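Local coordinates for protein GH18 chiitnase (Pseudoalteromonas aurantia, PDB 6K7Z) that probably hydrolyses internal beta-1,4-glycosidic bonds of chitin, as an endochitinase of glycoside hydrolase family 18, at residues Q132-L137 against V171-L176; D149-H154 against E180-N185; D115-A120 against A155-Y160. All coordinates share one frame; numbering follows the deposited sequence.

Interaction 1: residues Q132-L137 against V171-L176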
loop_
_atom_site.group_PDB
_atom_site.type_symbol
_atom_site.label_atom_id
_atom_site.label_comp_id
_atom_site.label_asym_id
_atom_site.label_seq_id
_atom_site.Cartn_x
_atom_site.Cartn_y
_atom_site.Cartn_z
ATOM N N GLN A 132 14.792 4.745 -9.669
ATOM C CA GLN A 132 15.162 6.131 -9.418
ATOM C C GLN A 132 13.931 7.021 -9.296
ATOM O O GLN A 132 13.944 7.991 -8.529
ATOM C CB GLN A 132 16.103 6.636 -10.511
ATOM C CG GLN A 132 16.464 8.112 -10.342
ATOM C CD GLN A 132 17.170 8.391 -9.010
ATOM O OE1 GLN A 132 18.171 7.749 -8.677
ATOM N NE2 GLN A 132 16.624 9.333 -8.231
ATOM N N PHE A 133 12.856 6.696 -10.025
ATOM C CA PHE A 133 11.603 7.428 -9.871
ATOM C C PHE A 133 11.076 7.295 -8.449
ATOM O O PHE A 133 10.746 8.293 -7.795
ATOM C CB PHE A 133 10.573 6.918 -10.875
ATOM C CG PHE A 133 9.174 7.405 -10.601
ATOM C CD1 PHE A 133 8.858 8.751 -10.713
ATOM C CD2 PHE A 133 8.170 6.515 -10.241
ATOM C CE1 PHE A 133 7.573 9.200 -10.468
ATOM C CE2 PHE A 133 6.877 6.951 -9.988
ATOM C CZ PHE A 133 6.573 8.300 -10.099
ATOM N N LEU A 134 10.997 6.061 -7.952
ATOM C CA LEU A 134 10.491 5.849 -6.604
ATOM C C LEU A 134 11.420 6.453 -5.562
ATOM O O LEU A 134 10.962 6.996 -4.554
ATOM C CB LEU A 134 10.301 4.361 -6.372
ATOM C CG LEU A 134 9.206 3.789 -7.261
ATOM C CD1 LEU A 134 9.246 2.276 -7.160
ATOM C CD2 LEU A 134 7.848 4.312 -6.829
ATOM N N ILE A 135 12.729 6.373 -5.788
ATOM C CA ILE A 135 13.678 6.997 -4.868
ATOM C C ILE A 135 13.467 8.507 -4.823
ATOM O O ILE A 135 13.334 9.098 -3.747
ATOM C CB ILE A 135 15.116 6.638 -5.274
ATOM C CG1 ILE A 135 15.383 5.173 -4.930
ATOM C CG2 ILE A 135 16.138 7.589 -4.629
ATOM C CD1 ILE A 135 16.611 4.607 -5.599
ATOM N N SER A 136 13.434 9.148 -5.988
ATOM C CA SER A 136 13.253 10.602 -6.026
ATOM C C SER A 136 11.885 11.013 -5.500
ATOM O O SER A 136 11.770 11.984 -4.742
ATOM C CB SER A 136 13.453 11.121 -7.451
ATOM O OG SER A 136 13.166 12.516 -7.506
ATOM N N LEU A 137 10.825 10.312 -5.915
ATOM C CA LEU A 137 9.498 10.645 -5.410
ATOM C C LEU A 137 9.437 10.525 -3.890
ATOM O O LEU A 137 8.887 11.402 -3.214
ATOM C CB LEU A 137 8.440 9.753 -6.059
ATOM C CG LEU A 137 7.017 9.999 -5.552
ATOM C CD1 LEU A 137 6.567 11.425 -5.855
ATOM C CD2 LEU A 137 6.033 8.968 -6.130
ATOM N N VAL A 171 14.462 -3.456 -4.129
ATOM C CA VAL A 171 15.738 -3.640 -3.438
ATOM C C VAL A 171 16.549 -2.355 -3.519
ATOM O O VAL A 171 17.027 -1.831 -2.507
ATOM C CB VAL A 171 16.516 -4.829 -4.031
ATOM C CG1 VAL A 171 17.937 -4.877 -3.469
ATOM C CG2 VAL A 171 15.797 -6.133 -3.728
ATOM N N GLU A 172 16.691 -1.817 -4.729
ATOM C CA GLU A 172 17.359 -0.532 -4.892
ATOM C C GLU A 172 16.640 0.556 -4.113
ATOM O O GLU A 172 17.278 1.381 -3.451
ATOM C CB GLU A 172 17.443 -0.164 -6.374
ATOM C CG GLU A 172 18.196 1.136 -6.651
ATOM C CD GLU A 172 18.299 1.478 -8.142
ATOM O OE1 GLU A 172 18.228 0.558 -8.989
ATOM O OE2 GLU A 172 18.457 2.680 -8.462
ATOM N N VAL A 173 15.306 0.567 -4.162
ATOM C CA VAL A 173 14.557 1.599 -3.451
ATOM C C VAL A 173 14.887 1.575 -1.960
ATOM O O VAL A 173 15.277 2.598 -1.380
ATOM C CB VAL A 173 13.044 1.441 -3.699
ATOM C CG1 VAL A 173 12.262 2.391 -2.809
ATOM C CG2 VAL A 173 12.716 1.714 -5.167
ATOM N N VAL A 174 14.738 0.415 -1.310
ATOM C CA VAL A 174 14.925 0.415 0.141
ATOM C C VAL A 174 16.382 0.674 0.495
ATOM O O VAL A 174 16.675 1.280 1.532
ATOM C CB VAL A 174 14.414 -0.885 0.798
ATOM C CG1 VAL A 174 12.913 -1.060 0.574
ATOM C CG2 VAL A 174 15.194 -2.109 0.309
ATOM N N GLU A 175 17.313 0.257 -0.363
ATOM C CA GLU A 175 18.721 0.519 -0.092
ATOM C C GLU A 175 19.040 2.006 -0.080
ATOM O O GLU A 175 19.885 2.444 0.704
ATOM C CB GLU A 175 19.580 -0.197 -1.121
ATOM C CG GLU A 175 19.754 -1.665 -0.770
ATOM C CD GLU A 175 20.325 -2.476 -1.898
ATOM O OE1 GLU A 175 20.382 -1.980 -3.045
ATOM O OE2 GLU A 175 20.707 -3.623 -1.630
ATOM N N LEU A 176 18.371 2.797 -0.915
ATOM C CA LEU A 176 18.662 4.225 -1.007
ATOM C C LEU A 176 17.798 5.093 -0.103
ATOM O O LEU A 176 18.298 6.088 0.432
ATOM C CB LEU A 176 18.519 4.700 -2.454
ATOM C CG LEU A 176 19.794 4.634 -3.312
ATOM C CD1 LEU A 176 20.891 5.492 -2.686
ATOM C CD2 LEU A 176 20.274 3.210 -3.504
#
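Ile135 reaches over from segment 132-137 of helix 130-144 to meet three residues of 171-176, and its unbranched arm, CG1 and CD1, does nearly all the touching. CG1 stands anti to the carbonyl carbon (chi1 -73°), and the extended second torsion carries CD1 on toward the facing helix. There CD1 lies 3.7 Å from Leu176 CB, while CG1 of Ile135 sits 4.0 Å from the backbone CA of Val173. The side chains of Ile135 and Leu176 pass each other at a slant. Glu172 approaches differently: its extended chain runs at about a right angle to Ile135, and its OE2 comes to 3.9 Å and its CG to 4.0 Å from Ile135 CD1, at the partly exposed margin of the contact. On the inner side Leu134 points at the partner helix and lays CB against Val173 CG2 at 3.8 Å. Its CD1 touches the same methyl group; these two side chains cross obliquely. No hydrogen bond joins the segments, and the grip is purely van der Waals. An alanine in place of Ile135 would probably leave a gap beside Val173 CA and Leu176 CB and leave Glu172 CG without the methyl it rests against. The segment axes approach to 9.0 Å with a signed crossing angle of -30°, so the helices run roughly parallel, as neighbours on the outside of a TIM barrel do. Buried Leu134 also packs on Ile114 of strand 111-115, on Tyr116 and Phe122 in the following loop, and on Tyr170 of helix 169-177. Ile135 additionally touches Val177, and Phe133, turned to the other flank of helix 130-144, packs on Thr93 and Leu96 of helix 93-106.

Interaction 2: residues D149-H154 against E180-N185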
loop_
_atom_site.group_PDB
_atom_site.type_symbol
_atom_site.label_atom_id
_atom_site.label_comp_id
_atom_site.label_asym_id
_atom_site.label_seq_id
_atom_site.Cartn_x
_atom_site.Cartn_y
_atom_site.Cartn_z
ATOM N N ASP A 149 4.956 13.096 11.725
ATOM C CA ASP A 149 3.618 13.570 11.527
ATOM C C ASP A 149 2.844 12.948 10.370
ATOM O O ASP A 149 1.655 12.946 10.393
ATOM C CB ASP A 149 3.688 15.040 11.227
ATOM C CG ASP A 149 4.163 15.880 12.446
ATOM O OD1 ASP A 149 4.231 15.330 13.556
ATOM O OD2 ASP A 149 4.475 17.060 12.263
ATOM N N TYR A 150 3.572 12.482 9.362
ATOM C CA TYR A 150 2.975 11.936 8.152
ATOM C C TYR A 150 3.565 10.572 7.835
ATOM O O TYR A 150 4.706 10.260 8.190
ATOM C CB TYR A 150 3.191 12.858 6.950
ATOM C CG TYR A 150 2.448 14.151 7.047
ATOM C CD1 TYR A 150 1.114 14.221 6.703
ATOM C CD2 TYR A 150 3.080 15.311 7.467
ATOM C CE1 TYR A 150 0.424 15.400 6.772
ATOM C CE2 TYR A 150 2.387 16.503 7.553
ATOM C CZ TYR A 150 1.059 16.537 7.202
ATOM O OH TYR A 150 0.347 17.711 7.274
ATOM N N ILE A 151 2.773 9.777 7.122
ATOM C CA ILE A 151 3.131 8.422 6.724
ATOM C C ILE A 151 3.382 8.407 5.227
ATOM O O ILE A 151 2.625 9.010 4.455
ATOM C CB ILE A 151 2.011 7.426 7.090
ATOM C CG1 ILE A 151 1.795 7.393 8.602
ATOM C CG2 ILE A 151 2.328 6.024 6.560
ATOM C CD1 ILE A 151 2.908 6.712 9.352
ATOM N N ILE A 152 4.435 7.706 4.816
ATOM C CA ILE A 152 4.662 7.355 3.418
ATOM C C ILE A 152 4.865 5.850 3.389
ATOM O O ILE A 152 5.851 5.343 3.935
ATOM C CB ILE A 152 5.870 8.074 2.802
ATOM C CG1 ILE A 152 5.670 9.589 2.839
ATOM C CG2 ILE A 152 6.071 7.623 1.355
ATOM C CD1 ILE A 152 6.868 10.370 2.297
ATOM N N SER A 153 3.924 5.135 2.790
ATOM C CA SER A 153 4.086 3.710 2.552
ATOM C C SER A 153 4.174 3.462 1.054
ATOM O O SER A 153 3.858 4.337 0.240
ATOM C CB SER A 153 2.926 2.916 3.171
ATOM O OG SER A 153 1.677 3.303 2.632
ATOM N N HIS A 154 4.678 2.280 0.699
ATOM C CA HIS A 154 4.635 1.739 -0.656
ATOM C C HIS A 154 3.963 0.376 -0.593
ATOM O O HIS A 154 3.878 -0.226 0.475
ATOM C CB HIS A 154 6.033 1.566 -1.273
ATOM C CG HIS A 154 6.765 2.845 -1.522
ATOM N ND1 HIS A 154 7.174 3.229 -2.779
ATOM C CD2 HIS A 154 7.192 3.809 -0.674
ATOM C CE1 HIS A 154 7.821 4.379 -2.697
ATOM N NE2 HIS A 154 7.835 4.757 -1.431
ATOM N N GLU A 180 13.387 6.491 4.881
ATOM C CA GLU A 180 12.350 7.503 4.756
ATOM C C GLU A 180 10.961 6.919 4.537
ATOM O O GLU A 180 9.990 7.676 4.450
ATOM C CB GLU A 180 12.697 8.457 3.613
ATOM C CG GLU A 180 13.998 9.208 3.860
ATOM C CD GLU A 180 14.333 10.187 2.766
ATOM O OE1 GLU A 180 13.460 10.476 1.919
ATOM O OE2 GLU A 180 15.482 10.674 2.753
ATOM N N ILE A 181 10.848 5.604 4.427
ATOM C CA ILE A 181 9.578 4.923 4.189
ATOM C C ILE A 181 9.108 4.331 5.506
ATOM O O ILE A 181 9.893 3.691 6.223
ATOM C CB ILE A 181 9.747 3.823 3.122
ATOM C CG1 ILE A 181 10.110 4.444 1.772
ATOM C CG2 ILE A 181 8.502 2.917 3.051
ATOM C CD1 ILE A 181 10.482 3.423 0.708
ATOM N N ASP A 182 7.828 4.513 5.823
ATOM C CA ASP A 182 7.339 3.973 7.086
ATOM C C ASP A 182 7.144 2.464 7.025
ATOM O O ASP A 182 7.529 1.755 7.960
ATOM C CB ASP A 182 6.051 4.681 7.492
ATOM C CG ASP A 182 6.298 6.132 7.870
ATOM O OD1 ASP A 182 6.715 6.386 9.015
ATOM O OD2 ASP A 182 6.091 7.003 7.023
ATOM N N TRP A 183 6.564 1.945 5.943
ATOM C CA TRP A 183 6.448 0.497 5.794
ATOM C C TRP A 183 6.086 0.160 4.354
ATOM O O TRP A 183 5.723 1.028 3.558
ATOM C CB TRP A 183 5.414 -0.101 6.751
ATOM C CG TRP A 183 4.037 0.457 6.604
ATOM C CD1 TRP A 183 3.099 0.104 5.667
ATOM C CD2 TRP A 183 3.423 1.448 7.431
ATOM N NE1 TRP A 183 1.953 0.829 5.857
ATOM C CE2 TRP A 183 2.125 1.664 6.931
ATOM C CE3 TRP A 183 3.845 2.177 8.548
ATOM C CZ2 TRP A 183 1.247 2.573 7.510
ATOM C CZ3 TRP A 183 2.969 3.083 9.119
ATOM C CH2 TRP A 183 1.691 3.281 8.597
ATOM N N LEU A 184 6.191 -1.126 4.043
ATOM C CA LEU A 184 5.838 -1.683 2.745
ATOM C C LEU A 184 4.616 -2.569 2.915
ATOM O O LEU A 184 4.622 -3.466 3.762
ATOM C CB LEU A 184 6.979 -2.527 2.181
ATOM C CG LEU A 184 8.350 -1.883 2.010
ATOM C CD1 LEU A 184 9.338 -2.921 1.456
ATOM C CD2 LEU A 184 8.248 -0.655 1.088
ATOM N N ASN A 185 3.584 -2.328 2.109
ATOM C CA ASN A 185 2.415 -3.214 2.065
ATOM C C ASN A 185 2.683 -4.251 0.981
ATOM O O ASN A 185 2.358 -4.037 -0.186
ATOM C CB ASN A 185 1.146 -2.425 1.760
ATOM C CG ASN A 185 0.804 -1.403 2.842
ATOM O OD1 ASN A 185 0.793 -1.716 4.033
ATOM N ND2 ASN A 185 0.513 -0.172 2.420
HETATM O O HOH W 1 6.539 8.821 9.660
HETATM O O HOH W 2 -0.421 2.050 4.247
#
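Ile151 and Ser153 press on one face of the Trp183 indole and make the tight side of this contact. Ile151 CG2 stands 3.9 Å from the centroid of the six-membered ring, and Ser153 CB lies equally far from that of the five-membered ring, two CH-pi contacts side by side. Trp183 CG sits between the backbone N and the carbonyl carbon (chi1 58°), and the indole lies across Ile151 at about a right angle. The strands run parallel: His154 N donates to Trp183 O at 3.3 Å, and Asn185 N gives a shorter, nearly straight bond of 2.7 Å to His154 O. Ile181 crosses His154 at about a right angle, its CD1 3.6 Å from His154 CD2. Near the middle of the pairing, Trp183 N is buried without a polar partner. Water 2 is held in the interior, donating to Ser153 OG and accepting from Trp183 NE1 and Asn185 ND2; Ser153 OG also bonds Asp113. The end nearer solvent lies where partly exposed Asp182 takes over from regular strand pairing, yet its bonds are short. Its N donates to Ile152 O at 2.9 Å, and its OD2 accepts from Ile152 N at 2.8 Å, met on the anti side of the carboxylate, so one residue clamps both backbone groups of Ile152. Water 1 bridges Tyr150 O and Asp182 OD1 at this margin, and Arg142 forms a salt bridge to OD2. Strands 151-154 and 183-187 are consecutive parallel staves of the TIM barrel, joined by a beta-alpha-beta crossover through helix 169-177. Trp183 faces inward onto strand 3-8, Ile151 and Ser153 meet strand 71-77, and His154 lies on the outer face, bonded to Thr138 of helix 130-144 and Tyr170 of helix 169-177.

Interaction 3: residues D115-A120 against A155-Y160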
loop_
_atom_site.group_PDB
_atom_site.type_symbol
_atom_site.label_atom_id
_atom_site.label_comp_id
_atom_site.label_asym_id
_atom_site.label_seq_id
_atom_site.Cartn_x
_atom_site.Cartn_y
_atom_site.Cartn_z
ATOM N N ASP A 115 1.141 3.055 -4.336
ATOM C CA ASP A 115 0.793 1.731 -4.841
ATOM C C ASP A 115 1.271 1.635 -6.286
ATOM O O ASP A 115 0.507 1.758 -7.245
ATOM C CB ASP A 115 -0.705 1.494 -4.708
ATOM C CG ASP A 115 -1.118 0.075 -5.082
ATOM O OD1 ASP A 115 -0.251 -0.735 -5.475
ATOM O OD2 ASP A 115 -2.323 -0.242 -4.974
ATOM N N TYR A 116 2.570 1.397 -6.428
ATOM C CA TYR A 116 3.262 1.422 -7.713
ATOM C C TYR A 116 3.397 -0.001 -8.252
ATOM O O TYR A 116 3.987 -0.862 -7.592
ATOM C CB TYR A 116 4.632 2.068 -7.535
ATOM C CG TYR A 116 5.505 2.110 -8.760
ATOM C CD1 TYR A 116 5.445 3.179 -9.629
ATOM C CD2 TYR A 116 6.423 1.092 -9.025
ATOM C CE1 TYR A 116 6.263 3.241 -10.744
ATOM C CE2 TYR A 116 7.253 1.145 -10.144
ATOM C CZ TYR A 116 7.168 2.231 -10.995
ATOM O OH TYR A 116 7.982 2.316 -12.109
ATOM N N GLU A 117 2.867 -0.237 -9.463
ATOM C CA GLU A 117 2.818 -1.584 -10.036
ATOM C C GLU A 117 3.430 -1.653 -11.440
ATOM O O GLU A 117 3.181 -2.614 -12.176
ATOM C CB GLU A 117 1.368 -2.087 -10.055
ATOM C CG GLU A 117 0.586 -1.778 -8.757
ATOM C CD GLU A 117 -0.617 -2.705 -8.525
ATOM O OE1 GLU A 117 -1.013 -3.404 -9.471
ATOM O OE2 GLU A 117 -1.154 -2.742 -7.394
ATOM N N ASP A 118 4.237 -0.665 -11.836
ATOM C CA ASP A 118 4.774 -0.611 -13.202
ATOM C C ASP A 118 6.046 -1.455 -13.271
ATOM O O ASP A 118 7.177 -0.961 -13.285
ATOM C CB ASP A 118 5.020 0.830 -13.632
ATOM C CG ASP A 118 5.418 0.939 -15.100
ATOM O OD1 ASP A 118 5.299 -0.068 -15.835
ATOM O OD2 ASP A 118 5.856 2.021 -15.510
ATOM N N THR A 119 5.838 -2.773 -13.330
ATOM C CA THR A 119 6.944 -3.720 -13.274
ATOM C C THR A 119 7.938 -3.500 -14.411
ATOM O O THR A 119 9.154 -3.664 -14.226
ATOM C CB THR A 119 6.376 -5.137 -13.319
ATOM O OG1 THR A 119 5.430 -5.288 -12.251
ATOM C CG2 THR A 119 7.482 -6.177 -13.188
ATOM N N ALA A 120 7.442 -3.139 -15.599
ATOM C CA ALA A 120 8.329 -2.992 -16.749
ATOM C C ALA A 120 9.372 -1.904 -16.542
ATOM O O ALA A 120 10.401 -1.914 -17.223
ATOM C CB ALA A 120 7.524 -2.689 -18.013
ATOM N N ALA A 155 3.534 -0.141 -1.747
ATOM C CA ALA A 155 2.803 -1.415 -1.807
ATOM C C ALA A 155 3.414 -2.340 -2.853
ATOM O O ALA A 155 2.767 -2.691 -3.849
ATOM C CB ALA A 155 1.316 -1.185 -2.084
ATOM N N PRO A 156 4.656 -2.774 -2.645
ATOM C CA PRO A 156 5.330 -3.591 -3.655
ATOM C C PRO A 156 4.805 -5.015 -3.711
ATOM O O PRO A 156 4.241 -5.556 -2.756
ATOM C CB PRO A 156 6.789 -3.576 -3.198
ATOM C CG PRO A 156 6.692 -3.427 -1.718
ATOM C CD PRO A 156 5.536 -2.505 -1.493
ATOM N N GLN A 157 5.017 -5.616 -4.842
ATOM C CA GLN A 157 4.793 -7.038 -5.035
ATOM C C GLN A 157 6.081 -7.809 -4.766
ATOM O O GLN A 157 7.175 -7.239 -4.828
ATOM C CB GLN A 157 4.288 -7.286 -6.450
ATOM C CG GLN A 157 2.928 -6.642 -6.668
ATOM C CD GLN A 157 2.581 -6.498 -8.124
ATOM O OE1 GLN A 157 2.357 -7.489 -8.822
ATOM N NE2 GLN A 157 2.537 -5.260 -8.596
ATOM N N PRO A 158 5.982 -9.094 -4.426
ATOM C CA PRO A 158 7.155 -9.837 -3.948
ATOM C C PRO A 158 8.331 -9.792 -4.914
ATOM O O PRO A 158 9.473 -9.647 -4.458
ATOM C CB PRO A 158 6.618 -11.267 -3.775
ATOM C CG PRO A 158 5.190 -11.055 -3.373
ATOM C CD PRO A 158 4.732 -9.848 -4.193
ATOM N N PRO A 159 8.129 -9.922 -6.236
ATOM C CA PRO A 159 9.312 -9.901 -7.123
ATOM C C PRO A 159 10.132 -8.633 -6.994
ATOM O O PRO A 159 11.347 -8.658 -7.234
ATOM C CB PRO A 159 8.710 -10.041 -8.527
ATOM C CG PRO A 159 7.432 -10.776 -8.314
ATOM C CD PRO A 159 6.904 -10.242 -7.000
ATOM N N TYR A 160 9.499 -7.528 -6.598
ATOM C CA TYR A 160 10.206 -6.263 -6.457
ATOM C C TYR A 160 11.268 -6.308 -5.366
ATOM O O TYR A 160 12.175 -5.463 -5.371
ATOM C CB TYR A 160 9.227 -5.144 -6.128
ATOM C CG TYR A 160 8.165 -4.828 -7.165
ATOM C CD1 TYR A 160 8.129 -5.462 -8.408
ATOM C CD2 TYR A 160 7.183 -3.890 -6.882
ATOM C CE1 TYR A 160 7.139 -5.141 -9.338
ATOM C CE2 TYR A 160 6.210 -3.565 -7.797
ATOM C CZ TYR A 160 6.181 -4.193 -9.014
ATOM O OH TYR A 160 5.193 -3.841 -9.902
HETATM O O HOH W 3 3.129 -3.239 -6.462
HETATM O O HOH W 4 4.571 -0.228 -4.801
HETATM O O HOH W 5 2.038 -5.164 -11.628
#
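Thr119 and Tyr160 make the direct hydrogen bond of this contact, hydroxyl to hydroxyl, with Thr119 OG1 2.8 Å from Tyr160 OH; either may be the donor. Thr119 OG1 stands anti to its own carbonyl carbon (chi1 -56°), near the plane of the tyrosine ring at its edge. Bonds through water are more numerous. Water 3 donates to Tyr116 O at 2.8 Å and to Ala155 O at 2.7 Å while accepting from Gln157 NE2. Water 4 links Tyr116 O to Ala155 N, a longer path, and water 5 joins Glu117 O to Gln157 NE2. Tyr116 O thus takes two water bonds, and Gln157 NE2 gives two; the other end of that amide, OE1, is bonded to Asn191. Van der Waals contacts fill in between. The edge of the Tyr160 ring abuts the Tyr116 carbonyl, CE2 lying 3.5 Å from Tyr116 O in the ring plane. Glu117 CB is 3.7 Å from Gln157 NE2, the two side chains crossing at about a right angle, and Asp115 OD1 rests 3.8 Å from Ala155 CB. Phe122 meets the Tyr160 ring edge-to-face. Asp110, Asp113, Asp115 and Glu117 fit the DxxDxDxE signature of family 18, in which the final glutamate is the general acid, a part Glu117 probably plays here. Gln187 bonds both Glu117 OE2 and Ala155 O. The chemistry, mostly polar and carried by ordered water, implies that these two loops at the C-terminal ends of their strands are joined beside the probable active site by one hydroxyl pair and by water-bridged backbone groups and an amide, with little apolar contact.

Interaction 2 is buried within the barrel wall and interaction 3 is buried among the loops at the C-terminal ends of its strands, whereas interaction 1 lies farther out and is only partly buried. Interaction 2 pairs neighbouring barrel strands, and interaction 3 joins the loops after strands 111-115 and 151-154. Interaction 1 joins the two helices that follow those loops, and its 171-176 belongs to the crossover between the strands of interaction 2. Chemistry follows place: interaction 1 is aliphatic, interaction 2 mixes backbone bonds with an indole face, and interaction 3 is largely water-mediated. They also touch: Val171 N probably hydrogen-bonds Tyr160 O, Val173 CG1 packs on Ile181 CD1, and Asn185 O on Ala155 CB.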